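Local coordinates for LysM domain protein (Mycobacterium smegmatis, PDB 4OIT) that binds mannose as a bacterial lectin of the beta-prism II fold and forms a domain-swapped dimer, at residues B[76-81]-B[94-99]; B[46-51]-B[64-69]. All coordinates share one frame; numbering follows the deposited sequence.

Contact 1 (B[76-81]-B[94-99]); sequences TDTKGK and LVLYAK. With MAN (alpha-D-mannopyranose), chain H; MAN (alpha-D-mannopyranose), chain F.
On the strand whose Leu96 meets Thr76 and Thr78, the hydroxyl of Tyr97 is gripped by two groups, a mannose and Gln89 OE1. Mannose (chain H) donates to Tyr97 OH from its O4 at 2.6 Å and, weakly, from its O3. Val95 CG1 lies over the centre of the Tyr97 ring, 3.5 Å above its plane. Gln89, Asp91 and Asn93 also hydrogen-bond this sugar, and with Val95 and Tyr97 they fit the QxDxNxVxY mannose-binding motif of beta-prism II lectins.

The other side of the strand faces 76-81. Thr78 and Leu96 meet tip to tip, with Thr78 OG1 3.3 Å from Leu96 CD2. OG1 sits between its backbone N and carbonyl carbon (chi1 57°), where it also hydrogen-bonds Gly62 O of the second subunit. Thr76 CG2 touches Leu96 CD2 at 3.9 Å. Ala98 CB packs 4.0 Å from both Lys81 CB and, through bends at chi2 and chi3, Lys81 CE. Thr78 to Lys81 form a type II beta turn, closed by a weak bond from Lys81 N to Thr78 O.

Strand 94-98 is the middle of three antiparallel strands, between 85-88 and 101-105. Leu96 also packs on their Leu86 and Trp104. Loop 76-81 leads to 85-88.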
loop_
_atom_site.group_PDB
_atom_site.type_symbol
_atom_site.label_atom_id
_atom_site.label_comp_id
_atom_site.label_asym_id
_atom_site.label_seq_id
_atom_site.Cartn_x
_atom_site.Cartn_y
_atom_site.Cartn_z
ATOM N N THR B 76 -12.831 -2.006 11.657
ATOM C CA THR B 76 -14.025 -2.030 12.506
ATOM C C THR B 76 -15.277 -2.424 11.719
ATOM O O THR B 76 -16.307 -2.736 12.315
ATOM C CB THR B 76 -14.261 -0.682 13.221
ATOM O OG1 THR B 76 -15.545 -0.688 13.852
ATOM C CG2 THR B 76 -14.216 0.457 12.253
ATOM N N ASP B 77 -15.177 -2.399 10.389
ATOM C CA ASP B 77 -16.276 -2.777 9.491
ATOM C C ASP B 77 -17.442 -1.784 9.581
ATOM O O ASP B 77 -18.606 -2.173 9.690
ATOM C CB ASP B 77 -16.742 -4.214 9.785
ATOM C CG ASP B 77 -17.624 -4.788 8.688
ATOM O OD1 ASP B 77 -17.493 -4.362 7.523
ATOM O OD2 ASP B 77 -18.450 -5.672 8.998
ATOM N N THR B 78 -17.110 -0.495 9.519
ATOM C CA THR B 78 -18.096 0.580 9.660
ATOM C C THR B 78 -18.038 1.585 8.509
ATOM O O THR B 78 -18.216 2.789 8.712
ATOM C CB THR B 78 -17.910 1.332 10.991
ATOM O OG1 THR B 78 -16.573 1.844 11.069
ATOM C CG2 THR B 78 -18.183 0.408 12.174
ATOM N N LYS B 79 -17.790 1.090 7.300
ATOM C CA LYS B 79 -17.936 1.907 6.100
ATOM C C LYS B 79 -19.407 2.287 5.962
ATOM O O LYS B 79 -20.285 1.438 6.104
ATOM C CB LYS B 79 -17.476 1.141 4.862
ATOM C CG LYS B 79 -17.581 1.930 3.566
ATOM C CD LYS B 79 -17.341 1.041 2.358
ATOM C CE LYS B 79 -17.736 1.734 1.064
ATOM N NZ LYS B 79 -16.886 2.922 0.772
ATOM N N GLY B 80 -19.664 3.566 5.700
ATOM C CA GLY B 80 -21.028 4.086 5.582
ATOM C C GLY B 80 -21.410 5.032 6.706
ATOM O O GLY B 80 -22.276 5.893 6.532
ATOM N N LYS B 81 -20.769 4.873 7.861
ATOM C CA LYS B 81 -21.023 5.745 9.008
ATOM C C LYS B 81 -20.413 7.118 8.733
ATOM O O LYS B 81 -19.358 7.220 8.103
ATOM C CB LYS B 81 -20.446 5.150 10.298
ATOM C CG LYS B 81 -20.819 3.694 10.575
ATOM C CD LYS B 81 -22.318 3.442 10.623
ATOM C CE LYS B 81 -22.964 4.094 11.828
ATOM N NZ LYS B 81 -24.341 3.578 12.062
ATOM N N LEU B 94 -12.563 2.216 24.279
ATOM C CA LEU B 94 -12.198 2.729 22.969
ATOM C C LEU B 94 -13.443 2.672 22.105
ATOM O O LEU B 94 -13.974 1.590 21.850
ATOM C CB LEU B 94 -11.077 1.898 22.341
ATOM C CG LEU B 94 -10.562 2.377 20.980
ATOM C CD1 LEU B 94 -10.146 3.842 21.008
ATOM C CD2 LEU B 94 -9.396 1.511 20.531
ATOM N N VAL B 95 -13.900 3.838 21.660
ATOM C CA VAL B 95 -15.189 3.971 20.984
ATOM C C VAL B 95 -15.044 4.737 19.674
ATOM O O VAL B 95 -14.450 5.816 19.644
ATOM C CB VAL B 95 -16.205 4.732 21.869
ATOM C CG1 VAL B 95 -17.597 4.697 21.251
ATOM C CG2 VAL B 95 -16.237 4.155 23.277
ATOM N N LEU B 96 -15.590 4.175 18.600
ATOM C CA LEU B 96 -15.740 4.904 17.346
ATOM C C LEU B 96 -17.128 5.536 17.330
ATOM O O LEU B 96 -18.143 4.834 17.257
ATOM C CB LEU B 96 -15.561 3.988 16.135
ATOM C CG LEU B 96 -15.443 4.711 14.786
ATOM C CD1 LEU B 96 -14.070 5.344 14.609
ATOM C CD2 LEU B 96 -15.718 3.750 13.645
ATOM N N TYR B 97 -17.157 6.862 17.412
ATOM C CA TYR B 97 -18.401 7.620 17.440
ATOM C C TYR B 97 -18.759 8.094 16.044
ATOM O O TYR B 97 -17.917 8.643 15.340
ATOM C CB TYR B 97 -18.270 8.830 18.366
ATOM C CG TYR B 97 -18.363 8.497 19.840
ATOM C CD1 TYR B 97 -19.572 8.105 20.411
ATOM C CD2 TYR B 97 -17.245 8.585 20.665
ATOM C CE1 TYR B 97 -19.662 7.803 21.758
ATOM C CE2 TYR B 97 -17.324 8.285 22.014
ATOM C CZ TYR B 97 -18.535 7.896 22.556
ATOM O OH TYR B 97 -18.620 7.597 23.893
ATOM N N ALA B 98 -20.011 7.879 15.661
ATOM C CA ALA B 98 -20.547 8.364 14.391
ATOM C C ALA B 98 -21.592 9.446 14.647
ATOM O O ALA B 98 -21.922 9.755 15.791
ATOM C CB ALA B 98 -21.158 7.214 13.604
ATOM N N LYS B 99 -22.100 10.015 13.562
ATOM C CA LYS B 99 -23.174 11.006 13.601
ATOM C C LYS B 99 -24.380 10.533 14.420
ATOM O O LYS B 99 -24.860 11.246 15.303
ATOM C CB LYS B 99 -23.607 11.321 12.168
ATOM C CG LYS B 99 -24.715 12.349 12.034
ATOM C CD LYS B 99 -25.064 12.582 10.570
ATOM C CE LYS B 99 -24.118 13.562 9.906
ATOM N NZ LYS B 99 -24.397 14.964 10.329
HETATM C C1 MAN H . -20.132 2.731 27.545
HETATM C C2 MAN H . -19.485 4.094 27.822
HETATM C C3 MAN H . -19.843 5.150 26.784
HETATM C C4 MAN H . -19.650 4.598 25.389
HETATM C C5 MAN H . -20.462 3.329 25.219
HETATM C C6 MAN H . -20.186 2.728 23.848
HETATM O O1 MAN H . -21.483 2.727 27.970
HETATM O O2 MAN H . -18.074 3.955 27.887
HETATM O O3 MAN H . -19.043 6.301 26.962
HETATM O O4 MAN H . -20.101 5.551 24.454
HETATM O O5 MAN H . -20.085 2.355 26.176
HETATM O O6 MAN H . -20.828 1.476 23.750
HETATM C C1 MAN F . -14.056 -1.090 2.690
HETATM C C2 MAN F . -13.527 0.331 2.478
HETATM C C3 MAN F . -12.015 0.267 2.262
HETATM C C4 MAN F . -11.331 -0.589 3.322
HETATM C C5 MAN F . -12.024 -1.952 3.406
HETATM C C6 MAN F . -11.372 -2.833 4.458
HETATM O O1 MAN F . -14.261 -1.633 1.367
HETATM O O2 MAN F . -13.789 1.078 3.644
HETATM O O3 MAN F . -11.447 1.557 2.288
HETATM O O4 MAN F . -9.972 -0.750 2.981
HETATM O O5 MAN F . -13.416 -1.760 3.778
HETATM O O6 MAN F . -11.459 -4.163 3.997
#

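Contact 2 (B[46-51]-B[64-69]). With BMA (beta-D-mannopyranose), chain I.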
loop_
_atom_site.group_PDB
_atom_site.type_symbol
_atom_site.label_atom_id
_atom_site.label_comp_id
_atom_site.label_asym_id
_atom_site.label_seq_id
_atom_site.Cartn_x
_atom_site.Cartn_y
_atom_site.Cartn_z
ATOM N N THR B 46 6.267 -11.285 -15.023
ATOM C CA THR B 46 6.965 -11.192 -13.736
ATOM C C THR B 46 6.532 -12.279 -12.749
ATOM O O THR B 46 7.145 -12.439 -11.690
ATOM C CB THR B 46 6.712 -9.828 -13.067
ATOM O OG1 THR B 46 5.302 -9.579 -13.010
ATOM C CG2 THR B 46 7.399 -8.715 -13.843
ATOM N N GLY B 47 5.466 -13.002 -13.084
ATOM C CA GLY B 47 4.961 -14.084 -12.243
ATOM C C GLY B 47 4.429 -13.592 -10.911
ATOM O O GLY B 47 4.476 -14.312 -9.918
ATOM N N THR B 48 3.913 -12.367 -10.900
ATOM C CA THR B 48 3.427 -11.731 -9.672
ATOM C C THR B 48 1.907 -11.835 -9.527
ATOM O O THR B 48 1.299 -11.095 -8.752
ATOM C CB THR B 48 3.862 -10.252 -9.608
ATOM O OG1 THR B 48 3.537 -9.597 -10.842
ATOM C CG2 THR B 48 5.358 -10.152 -9.364
ATOM N N ASN B 49 1.300 -12.755 -10.278
ATOM C CA ASN B 49 -0.131 -13.050 -10.154
ATOM C C ASN B 49 -0.519 -13.490 -8.744
ATOM O O ASN B 49 0.022 -14.462 -8.222
ATOM C CB ASN B 49 -0.571 -14.118 -11.168
ATOM C CG ASN B 49 0.368 -15.310 -11.216
ATOM O OD1 ASN B 49 1.581 -15.150 -11.364
ATOM N ND2 ASN B 49 -0.189 -16.512 -11.112
ATOM N N GLY B 50 -1.461 -12.769 -8.142
ATOM C CA GLY B 50 -1.909 -13.036 -6.770
ATOM C C GLY B 50 -1.139 -12.289 -5.690
ATOM O O GLY B 50 -1.374 -12.504 -4.501
ATOM N N GLN B 51 -0.238 -11.395 -6.096
ATOM C CA GLN B 51 0.623 -10.674 -5.147
ATOM C C GLN B 51 0.219 -9.204 -4.953
ATOM O O GLN B 51 1.012 -8.400 -4.463
ATOM C CB GLN B 51 2.088 -10.767 -5.586
ATOM C CG GLN B 51 2.569 -12.190 -5.817
ATOM C CD GLN B 51 4.057 -12.280 -6.103
ATOM O OE1 GLN B 51 4.800 -11.316 -5.926
ATOM N NE2 GLN B 51 4.500 -13.449 -6.550
ATOM N N PHE B 64 13.188 0.115 -11.804
ATOM C CA PHE B 64 11.830 -0.226 -12.235
ATOM C C PHE B 64 11.275 -1.264 -11.265
ATOM O O PHE B 64 11.878 -2.314 -11.067
ATOM C CB PHE B 64 11.836 -0.744 -13.676
ATOM C CG PHE B 64 10.491 -1.217 -14.168
ATOM C CD1 PHE B 64 9.350 -0.446 -13.986
ATOM C CD2 PHE B 64 10.372 -2.427 -14.842
ATOM C CE1 PHE B 64 8.118 -0.880 -14.448
ATOM C CE2 PHE B 64 9.143 -2.865 -15.307
ATOM C CZ PHE B 64 8.014 -2.091 -15.109
ATOM N N VAL B 65 10.127 -0.958 -10.663
ATOM C CA VAL B 65 9.643 -1.681 -9.490
ATOM C C VAL B 65 8.134 -1.907 -9.521
ATOM O O VAL B 65 7.366 -0.975 -9.746
ATOM C CB VAL B 65 9.961 -0.896 -8.200
ATOM C CG1 VAL B 65 9.456 -1.637 -6.970
ATOM C CG2 VAL B 65 11.455 -0.632 -8.077
ATOM N N LEU B 66 7.723 -3.148 -9.275
ATOM C CA LEU B 66 6.317 -3.476 -9.053
ATOM C C LEU B 66 6.007 -3.313 -7.570
ATOM O O LEU B 66 6.657 -3.936 -6.729
ATOM C CB LEU B 66 6.004 -4.911 -9.492
ATOM C CG LEU B 66 5.603 -5.118 -10.955
ATOM C CD1 LEU B 66 6.685 -4.639 -11.911
ATOM C CD2 LEU B 66 5.283 -6.583 -11.203
ATOM N N TYR B 67 5.018 -2.480 -7.254
ATOM C CA TYR B 67 4.600 -2.260 -5.868
ATOM C C TYR B 67 3.230 -2.859 -5.607
ATOM O O TYR B 67 2.380 -2.897 -6.496
ATOM C CB TYR B 67 4.549 -0.768 -5.542
ATOM C CG TYR B 67 5.898 -0.148 -5.282
ATOM C CD1 TYR B 67 6.512 -0.267 -4.041
ATOM C CD2 TYR B 67 6.553 0.566 -6.274
ATOM C CE1 TYR B 67 7.747 0.307 -3.797
ATOM C CE2 TYR B 67 7.786 1.142 -6.041
ATOM C CZ TYR B 67 8.378 1.011 -4.803
ATOM O OH TYR B 67 9.603 1.583 -4.570
ATOM N N THR B 68 3.021 -3.314 -4.378
ATOM C CA THR B 68 1.724 -3.825 -3.956
ATOM C C THR B 68 0.870 -2.674 -3.463
ATOM O O THR B 68 1.364 -1.565 -3.249
ATOM C CB THR B 68 1.833 -4.855 -2.815
ATOM O OG1 THR B 68 2.224 -4.198 -1.602
ATOM C CG2 THR B 68 2.836 -5.951 -3.159
ATOM N N ALA B 69 -0.415 -2.949 -3.286
ATOM C CA ALA B 69 -1.313 -1.995 -2.650
ATOM C C ALA B 69 -1.138 -2.091 -1.148
ATOM O O ALA B 69 -0.613 -3.082 -0.633
ATOM C CB ALA B 69 -2.757 -2.280 -3.016
HETATM C C1 BMA I . 15.376 0.120 -3.641
HETATM C C2 BMA I . 14.771 1.479 -4.023
HETATM C C3 BMA I . 13.303 1.435 -3.625
HETATM C C4 BMA I . 12.586 0.169 -4.097
HETATM C C5 BMA I . 13.311 -1.156 -3.821
HETATM C C6 BMA I . 12.797 -2.138 -4.866
HETATM O O1 BMA I . 16.789 -0.117 -3.917
HETATM O O2 BMA I . 14.900 1.718 -5.451
HETATM O O3 BMA I . 12.613 2.583 -4.149
HETATM O O4 BMA I . 11.317 0.087 -3.421
HETATM O O5 BMA I . 14.747 -1.153 -3.902
HETATM O O6 BMA I . 12.850 -3.469 -4.347
#
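Thr46 meets Leu66 with its whole side chain. Its CB lies 4.0 Å from Leu66 CD2. Of the two branches, CG2 touches that same methyl. Thr46 OG1 comes closer, 3.5 Å from Leu66 CD2, and the two side chains approach tip to tip. This hydroxyl also has polar work. Thr46 OG1 donates to Thr48 OG1 at 2.8 Å and is hydrogen-bonded to Leu34 N. Thr48 crosses Leu66 at a slant, with Thr48 OG1 3.5 Å from Leu66 CD2, and its hydroxyl bonds to Gly32 O. With chi1 near 50° in both threonines, each hydroxyl sits between its backbone N and carbonyl carbon. The bonded pair of oxygens thus lies against a leucine methyl and is tied to the backbone at Gly32 and Leu34.

The setting is a beta-prism II lectin domain. The loop 46-51 follows strand 41-45 of one sheet and leads into strand 53-58 of another, which pairs with 64-68. Residues 48 to 51 make a type II beta turn, with Gln51 N bonded to Thr48 O at 3.1 Å.

Past the turn, Gln51 O lies 3.3 Å from Thr68 CG2. Thr68 OG1 bonds to Ala69 O from above the carbonyl plane and to Lys71 N of the second subunit. Tyr67 leaves the strand away from the loop, and its hydroxyl meets beta-D-mannopyranose. The sugar O4 donates to Tyr67 OH at 2.5 Å, its O3 donates too, and Gln59 OE1 also bonds Tyr67 OH. Val65 CG2 packs on the sugar C6 at 3.8 Å.

Contacts 1 and 2 follow one another along the chain and do not touch. Their centres are 33 Å apart and their nearest atoms about 16 Å. In each, a loop with a type II turn packs on one side of a strand, and a tyrosine from the other side binds a mannose. Contact 2 holds beta-mannose in this chain. Its counterpart in the second subunit, with Gln59, Asp61 and Tyr67, holds the alpha-mannose near Lys79. The dimer joins the two contacts: 76-81 bonds to Gly62 and, weakly, to Asn63 of the second subunit, and Phe64 N bonds to Thr76 OG1 of that subunit. Val65 to Tyr67 pair in an antiparallel ladder with a strand of the other chain, consistent with the swap.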